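Local coordinates for protein ribose 5-phosphate isomerase, putative (Trypanosoma brucei brucei, PDB 6FXS) that probably interconverts ribose 5-phosphate and ribulose 5-phosphate, at residues 75-79 against 80-84; 137-140 against 141-145; 151-155 against 156-160. All coordinates share one frame; numbering follows the deposited sequence.

Each of the three contacts lies along one continuous stretch of chain. Contact 1 ends helix 66-78 on the way to strand 84-89, contact 2 is the first turns of helix 137-149, and contact 3 starts helix 156-169. Contacts 1 and 2 sit on opposite sides of the chain's centre, their own centres about 22 Å apart and nearest atoms about 7 Å. Contact 3, at the surface, has its centre about 21 Å from that of contact 1 and 25 Å from that of contact 2. It alone holds a sulfate, probably from the crystallisation liquor.

Contact 1 of 3, residues 75-79 against 80-84; sequences RMVAR and GEADV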
loop_
_atom_site.group_PDB
_atom_site.type_symbol
_atom_site.label_atom_id
_atom_site.label_comp_id
_atom_site.label_asym_id
_atom_site.label_seq_id
_atom_site.Cartn_x
_atom_site.Cartn_y
_atom_site.Cartn_z
ATOM N N ARG B 75 1.142 18.019 21.795
ATOM C CA ARG B 75 1.294 18.604 23.160
ATOM C C ARG B 75 0.123 18.253 24.056
ATOM O O ARG B 75 0.327 17.944 25.223
ATOM C CB ARG B 75 1.518 20.124 23.090
ATOM C CG ARG B 75 2.936 20.356 22.661
ATOM C CD ARG B 75 3.234 21.791 22.365
ATOM N NE ARG B 75 4.654 21.884 21.953
ATOM C CZ ARG B 75 5.113 22.748 21.051
ATOM N NH1 ARG B 75 4.281 23.588 20.433
ATOM N NH2 ARG B 75 6.407 22.786 20.760
ATOM N N MET B 76 -1.061 18.217 23.476
ATOM C CA MET B 76 -2.275 17.839 24.212
ATOM C C MET B 76 -2.206 16.422 24.752
ATOM O O MET B 76 -2.571 16.122 25.912
ATOM C CB MET B 76 -3.510 17.944 23.334
ATOM C CG MET B 76 -3.982 19.351 23.041
ATOM S SD MET B 76 -5.434 19.445 21.916
ATOM C CE MET B 76 -6.687 18.755 22.999
ATOM N N VAL B 77 -1.779 15.522 23.882
ATOM C CA VAL B 77 -1.674 14.129 24.256
ATOM C C VAL B 77 -0.564 13.990 25.290
ATOM O O VAL B 77 -0.770 13.340 26.274
ATOM C CB VAL B 77 -1.448 13.236 23.007
ATOM C CG1 VAL B 77 -1.138 11.795 23.407
ATOM C CG2 VAL B 77 -2.647 13.288 22.092
ATOM N N ALA B 78 0.569 14.651 25.112
ATOM C CA ALA B 78 1.695 14.506 26.031
ATOM C C ALA B 78 1.416 15.076 27.413
ATOM O O ALA B 78 1.980 14.614 28.390
ATOM C CB ALA B 78 2.912 15.218 25.490
ATOM N N ARG B 79 0.592 16.124 27.466
ATOM C CA ARG B 79 0.235 16.723 28.729
ATOM C C ARG B 79 -0.931 16.011 29.342
ATOM O O ARG B 79 -1.348 16.384 30.414
ATOM C CB ARG B 79 -0.130 18.215 28.534
ATOM C CG ARG B 79 1.113 19.030 28.277
ATOM C CD ARG B 79 0.804 20.433 27.764
ATOM N NE ARG B 79 2.079 21.024 27.353
ATOM C CZ ARG B 79 2.229 22.116 26.602
ATOM N NH1 ARG B 79 1.190 22.752 26.101
ATOM N NH2 ARG B 79 3.448 22.552 26.324
ATOM N N GLY B 80 -1.534 15.047 28.666
ATOM C CA GLY B 80 -2.719 14.383 29.227
ATOM C C GLY B 80 -4.039 15.169 29.086
ATOM O O GLY B 80 -5.050 14.802 29.659
ATOM N N GLU B 81 -4.048 16.215 28.287
ATOM C CA GLU B 81 -5.288 16.867 27.855
ATOM C C GLU B 81 -6.088 16.022 26.879
ATOM O O GLU B 81 -7.299 16.264 26.653
ATOM C CB GLU B 81 -4.931 18.233 27.243
ATOM C CG GLU B 81 -4.169 19.138 28.222
ATOM C CD GLU B 81 -3.516 20.370 27.601
ATOM O OE1 GLU B 81 -3.579 20.666 26.402
ATOM O OE2 GLU B 81 -2.901 21.078 28.367
ATOM N N ALA B 82 -5.441 15.029 26.250
ATOM C CA ALA B 82 -6.181 14.112 25.394
ATOM C C ALA B 82 -5.519 12.773 25.509
ATOM O O ALA B 82 -4.340 12.713 25.843
ATOM C CB ALA B 82 -6.174 14.622 23.951
ATOM N N ASP B 83 -6.267 11.703 25.285
ATOM C CA ASP B 83 -5.690 10.338 25.363
ATOM C C ASP B 83 -4.981 9.865 24.072
ATOM O O ASP B 83 -4.043 9.137 24.167
ATOM C CB ASP B 83 -6.742 9.337 25.728
ATOM C CG ASP B 83 -7.440 9.724 27.057
ATOM O OD1 ASP B 83 -6.757 9.714 28.063
ATOM O OD2 ASP B 83 -8.599 10.124 27.073
ATOM N N VAL B 84 -5.486 10.244 22.928
ATOM C CA VAL B 84 -4.983 9.766 21.608
ATOM C C VAL B 84 -5.057 10.949 20.671
ATOM O O VAL B 84 -5.985 11.796 20.821
ATOM C CB VAL B 84 -5.902 8.696 20.958
ATOM C CG1 VAL B 84 -5.209 8.056 19.737
ATOM C CG2 VAL B 84 -6.271 7.594 21.918
HETATM O O HOH W 1 -2.251 11.292 27.278
HETATM O O HOH W 2 -1.190 21.443 25.353
#
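M76 and V77, in the last turn of helix 66-78, are tied to G80, E81 and A82 as the chain turns back on itself. Among the backbone bonds, G80 N reaches V77 O at 3.0 Å, while M76 O takes A82 N at 3.1 Å and, more weakly, E81 N. A positive phi of 79° lets G80 make this turn, and with no side chain it presses nothing against the carbonyl oxygen of R79. A water joins V77 O to A82 O, and the CA-H of V77 points almost straight at A82 O, the CA to O distance being 3.4 Å.

Apolar contacts line the inner side. With CG1 anti to the backbone N (chi1 172°), V77 turns CG2 to within 4.2 Å of A82 CB and onto the backbone of V84; M76 CE lies at a similar distance from A82 CB. Small A82 lets both helix residues close over it, and M76 and A82 also reach A26 of strand 23-29.

The E81 carboxylate makes the remaining contacts. E81 crosses M76 at about a right angle, OE1 lying 3.6 Å from the methylene CG of M76. R79 and E81 run alongside each other, but R79 NH1 stays 5.0 Å from E81 OE2, and a water links that NH1 to E81 OE1. The R79 guanidinium has R75 CB above one face, offset toward the rim. Beyond the turn, D83 OD2 accepts the backbone N-H of K24.

Two bonds back into the last turn and a glycine of positive phi define a Schellman motif, here ending a helix that leads into a strand of the parallel sheet.

Contact 2 of 3, residues 137-140 against 141-145; sequences PAVL and REIIM
V139 and I143 meet one turn apart on the buried side of helix 137-149, where V139 CG1 touches I143 CD1 at 3.9 Å. The I143 side chain sets CG1 beside its backbone N (chi1 -71°), which folds CG1 and CD1 back over the preceding turn, CG1 coming within 3.2 Å of V139 O. I144 does the same one residue on, its CG1 3.4 Å from L140 O. Branched and aliphatic, these residues fill the inner face without polar atoms to satisfy: L140, I143 and I144 all pack on L130 of strand 127-131, and I144 also reaches I40 and V44 of helix 37-46. Regular bonds run beneath them, such as I143 N to V139 O at 2.9 Å.

The R141 side is looser and reached by water. A138, small enough to leave its carbonyl accessible, gives its oxygen both to E142 N and to a water at 2.7 Å. That water is held in turn, in the guanidinium plane, by R141 NH1. With CG anti to the backbone N (chi1 170°), the extended R141 chain carries its guanidinium out to this water and to E46, with which NH2 forms a salt bridge. M145 lays its sulfur 3.5 Å above the centre of the guanidinium plane, so the flat group has sulfur over one face and polar partners at its rim. At the helix start neighbouring chains cover A138 and V139: P137 and A138 pack on R133 of the second subunit, V139 on T134 of that subunit.

Helix 137-149 follows strand 127-131 and packs on the parallel sheet, as the helices of a Rossmann-like alpha/beta fold do.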
loop_
_atom_site.group_PDB
_atom_site.type_symbol
_atom_site.label_atom_id
_atom_site.label_comp_id
_atom_site.label_asym_id
_atom_site.label_seq_id
_atom_site.Cartn_x
_atom_site.Cartn_y
_atom_site.Cartn_z
ATOM N N PRO B 137 -10.720 6.466 1.508
ATOM C CA PRO B 137 -11.548 6.672 2.748
ATOM C C PRO B 137 -11.888 5.448 3.573
ATOM O O PRO B 137 -11.916 5.548 4.794
ATOM C CB PRO B 137 -12.873 7.382 2.225
ATOM C CG PRO B 137 -12.711 7.425 0.739
ATOM C CD PRO B 137 -11.240 7.236 0.370
ATOM N N ALA B 138 -12.167 4.320 2.929
ATOM C CA ALA B 138 -12.457 3.133 3.672
ATOM C C ALA B 138 -11.216 2.598 4.439
ATOM O O ALA B 138 -11.379 2.006 5.518
ATOM C CB ALA B 138 -13.100 2.063 2.821
ATOM N N VAL B 139 -10.016 2.899 3.945
ATOM C CA VAL B 139 -8.829 2.414 4.605
ATOM C C VAL B 139 -8.488 3.368 5.701
ATOM O O VAL B 139 -8.055 2.977 6.795
ATOM C CB VAL B 139 -7.677 2.149 3.610
ATOM C CG1 VAL B 139 -6.441 1.688 4.364
ATOM C CG2 VAL B 139 -8.078 1.098 2.654
ATOM N N LEU B 140 -8.732 4.645 5.485
ATOM C CA LEU B 140 -8.545 5.548 6.580
ATOM C C LEU B 140 -9.437 5.213 7.775
ATOM O O LEU B 140 -9.025 5.278 8.937
ATOM C CB LEU B 140 -8.841 6.958 6.084
ATOM C CG LEU B 140 -7.871 7.674 5.122
ATOM C CD1 LEU B 140 -8.442 9.025 4.656
ATOM C CD2 LEU B 140 -6.578 7.871 5.836
ATOM N N ARG B 141 -10.686 4.908 7.469
ATOM C CA ARG B 141 -11.639 4.477 8.472
ATOM C C ARG B 141 -11.154 3.214 9.173
ATOM O O ARG B 141 -11.208 3.107 10.421
ATOM C CB ARG B 141 -13.010 4.218 7.819
ATOM C CG ARG B 141 -14.017 3.518 8.752
ATOM C CD ARG B 141 -15.371 3.493 8.044
ATOM N NE ARG B 141 -16.386 2.929 8.880
ATOM C CZ ARG B 141 -16.546 1.643 9.135
ATOM N NH1 ARG B 141 -15.716 0.722 8.682
ATOM N NH2 ARG B 141 -17.532 1.277 9.901
ATOM N N GLU B 142 -10.726 2.221 8.375
ATOM C CA GLU B 142 -10.197 0.972 9.001
ATOM C C GLU B 142 -9.064 1.253 9.946
ATOM O O GLU B 142 -8.995 0.692 11.063
ATOM C CB GLU B 142 -9.766 -0.046 7.907
ATOM C CG GLU B 142 -9.285 -1.393 8.390
ATOM C CD GLU B 142 -8.698 -2.175 7.239
ATOM O OE1 GLU B 142 -7.850 -1.728 6.438
ATOM O OE2 GLU B 142 -9.146 -3.220 7.064
ATOM N N ILE B 143 -8.134 2.073 9.505
ATOM C CA ILE B 143 -6.954 2.378 10.290
ATOM C C ILE B 143 -7.381 3.048 11.631
ATOM O O ILE B 143 -6.889 2.686 12.691
ATOM C CB ILE B 143 -5.957 3.337 9.533
ATOM C CG1 ILE B 143 -5.241 2.626 8.329
ATOM C CG2 ILE B 143 -4.939 3.959 10.494
ATOM C CD1 ILE B 143 -4.728 3.598 7.249
ATOM N N ILE B 144 -8.241 4.060 11.557
ATOM C CA ILE B 144 -8.663 4.806 12.747
ATOM C C ILE B 144 -9.365 3.895 13.762
ATOM O O ILE B 144 -9.008 3.838 14.958
ATOM C CB ILE B 144 -9.511 6.042 12.330
ATOM C CG1 ILE B 144 -8.579 7.119 11.799
ATOM C CG2 ILE B 144 -10.338 6.560 13.512
ATOM C CD1 ILE B 144 -9.263 8.116 10.898
ATOM N N MET B 145 -10.260 3.089 13.256
ATOM C CA MET B 145 -10.991 2.161 14.137
ATOM C C MET B 145 -10.037 1.180 14.787
ATOM O O MET B 145 -10.164 0.864 16.006
ATOM C CB MET B 145 -12.143 1.451 13.406
ATOM C CG MET B 145 -13.220 2.473 12.970
ATOM S SD MET B 145 -14.609 1.769 12.065
ATOM C CE MET B 145 -15.381 0.728 13.324
HETATM O O HOH W 3 -13.597 0.811 6.398
#

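Contact 3 of 3, residues 151-155 against 156-160; sequences PYSGE and DRHTQ. With SO4 (sulfate ion), chain C.
E155, the N-cap residue, opens helix 156-169 with its carbonyl oxygen, which takes T159 N at 3.0 Å in the carbonyl plane and, more weakly, H158 N. G154 has a positive phi (85°) that suits glycine, since a side chain would jam against the S153 carbonyl oxygen. Y152 reaches forward from the loop, its OH hydrogen-bonded at 2.7 Å to T159 OG1, which lies at the ring edge. A water ties the same OG1 to G154 O.

The E155 carboxylate is fixed at both oxygens. S153 OG donates to the anti lone pair of OE1 at 2.7 Å, while OE2 forms a salt bridge with R157, bonded by NH2 at 2.7 Å and more weakly by NH1. R157 CG sits between the backbone N and carbonyl carbon (chi1 85°), bringing the guanidinium back to E155, steeply to the carboxylate (81° between planes). R157 NE turns to the sulfate, probably from the crystallisation liquor, meeting O4 at 2.8 Å; R161 joins in.

In this link between helices 137-149 and 156-169, the S153 backbone is hydrogen-bonded to that of Q121 and the H158 ring stacks on H122, beside the end of helix 113-121.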
loop_
_atom_site.group_PDB
_atom_site.type_symbol
_atom_site.label_atom_id
_atom_site.label_comp_id
_atom_site.label_asym_id
_atom_site.label_seq_id
_atom_site.Cartn_x
_atom_site.Cartn_y
_atom_site.Cartn_z
ATOM N N PRO B 151 -5.173 -2.663 21.688
ATOM C CA PRO B 151 -4.379 -2.402 22.892
ATOM C C PRO B 151 -2.855 -2.635 22.621
ATOM O O PRO B 151 -2.495 -3.258 21.603
ATOM C CB PRO B 151 -4.902 -3.457 23.904
ATOM C CG PRO B 151 -5.212 -4.639 22.974
ATOM C CD PRO B 151 -5.858 -3.973 21.755
ATOM N N TYR B 152 -2.023 -2.102 23.508
ATOM C CA TYR B 152 -0.623 -2.390 23.583
ATOM C C TYR B 152 -0.452 -3.858 24.003
ATOM O O TYR B 152 -1.236 -4.347 24.788
ATOM C CB TYR B 152 0.042 -1.483 24.619
ATOM C CG TYR B 152 1.529 -1.736 24.829
ATOM C CD1 TYR B 152 2.441 -1.717 23.753
ATOM C CD2 TYR B 152 2.028 -1.874 26.106
ATOM C CE1 TYR B 152 3.792 -1.892 23.953
ATOM C CE2 TYR B 152 3.380 -2.083 26.316
ATOM C CZ TYR B 152 4.294 -2.059 25.231
ATOM O OH TYR B 152 5.683 -2.221 25.506
ATOM N N SER B 153 0.486 -4.593 23.400
ATOM C CA SER B 153 0.647 -6.042 23.750
ATOM C C SER B 153 1.073 -6.320 25.216
ATOM O O SER B 153 0.806 -7.395 25.729
ATOM C CB SER B 153 1.572 -6.788 22.781
ATOM O OG SER B 153 2.893 -6.495 23.199
ATOM N N GLY B 154 1.706 -5.370 25.864
ATOM C CA GLY B 154 2.150 -5.533 27.265
ATOM C C GLY B 154 3.520 -6.221 27.371
ATOM O O GLY B 154 4.038 -6.359 28.484
ATOM N N GLU B 155 4.159 -6.602 26.265
ATOM C CA GLU B 155 5.401 -7.352 26.414
ATOM C C GLU B 155 6.584 -6.509 26.843
ATOM O O GLU B 155 6.813 -5.368 26.325
ATOM C CB GLU B 155 5.757 -8.043 25.182
ATOM C CG GLU B 155 4.652 -8.965 24.761
ATOM C CD GLU B 155 4.760 -9.340 23.301
ATOM O OE1 GLU B 155 4.337 -8.621 22.378
ATOM O OE2 GLU B 155 5.278 -10.452 23.096
ATOM N N ASP B 156 7.324 -7.046 27.794
ATOM C CA ASP B 156 8.446 -6.320 28.358
ATOM C C ASP B 156 9.562 -5.949 27.324
ATOM O O ASP B 156 10.201 -4.891 27.439
ATOM C CB ASP B 156 9.165 -7.043 29.522
ATOM C CG ASP B 156 10.117 -6.037 30.283
ATOM O OD1 ASP B 156 9.613 -4.972 30.708
ATOM O OD2 ASP B 156 11.342 -6.239 30.332
ATOM N N ARG B 157 9.767 -6.776 26.338
ATOM C CA ARG B 157 10.772 -6.434 25.348
ATOM C C ARG B 157 10.391 -5.161 24.520
ATOM O O ARG B 157 11.237 -4.349 24.274
ATOM C CB ARG B 157 11.124 -7.625 24.557
ATOM C CG ARG B 157 10.226 -7.834 23.463
ATOM C CD ARG B 157 10.581 -9.161 22.824
ATOM N NE ARG B 157 9.464 -9.506 21.953
ATOM C CZ ARG B 157 8.260 -9.880 22.369
ATOM N NH1 ARG B 157 7.972 -10.006 23.695
ATOM N NH2 ARG B 157 7.339 -10.142 21.438
ATOM N N HIS B 158 9.114 -4.931 24.277
ATOM C CA HIS B 158 8.686 -3.645 23.642
ATOM C C HIS B 158 8.766 -2.535 24.654
ATOM O O HIS B 158 9.242 -1.426 24.343
ATOM C CB HIS B 158 7.279 -3.738 23.037
ATOM C CG HIS B 158 7.134 -4.864 22.095
ATOM N ND1 HIS B 158 8.007 -5.061 21.042
ATOM C CD2 HIS B 158 6.293 -5.935 22.096
ATOM C CE1 HIS B 158 7.729 -6.210 20.446
ATOM N NE2 HIS B 158 6.694 -6.763 21.070
ATOM N N THR B 159 8.360 -2.810 25.897
ATOM C CA THR B 159 8.488 -1.774 26.916
ATOM C C THR B 159 9.932 -1.251 27.043
ATOM O O THR B 159 10.129 -0.054 27.139
ATOM C CB THR B 159 7.935 -2.249 28.268
ATOM O OG1 THR B 159 6.548 -2.543 28.060
ATOM C CG2 THR B 159 8.048 -1.087 29.324
ATOM N N GLN B 160 10.919 -2.125 27.098
ATOM C CA GLN B 160 12.334 -1.698 27.177
ATOM C C GLN B 160 12.745 -0.841 25.986
ATOM O O GLN B 160 13.491 0.098 26.131
ATOM C CB GLN B 160 13.254 -2.902 27.277
ATOM C CG GLN B 160 13.244 -3.470 28.683
ATOM C CD GLN B 160 14.206 -4.622 28.870
ATOM O OE1 GLN B 160 13.882 -5.552 29.602
ATOM N NE2 GLN B 160 15.383 -4.570 28.232
HETATM S S SO4 C . 10.972 -9.364 18.980
HETATM O O1 SO4 C . 11.043 -9.442 17.516
HETATM O O2 SO4 C . 10.192 -8.130 19.145
HETATM O O3 SO4 C . 12.257 -9.291 19.734
HETATM O O4 SO4 C . 10.376 -10.599 19.599
HETATM O O HOH W 4 5.592 -4.559 29.689
#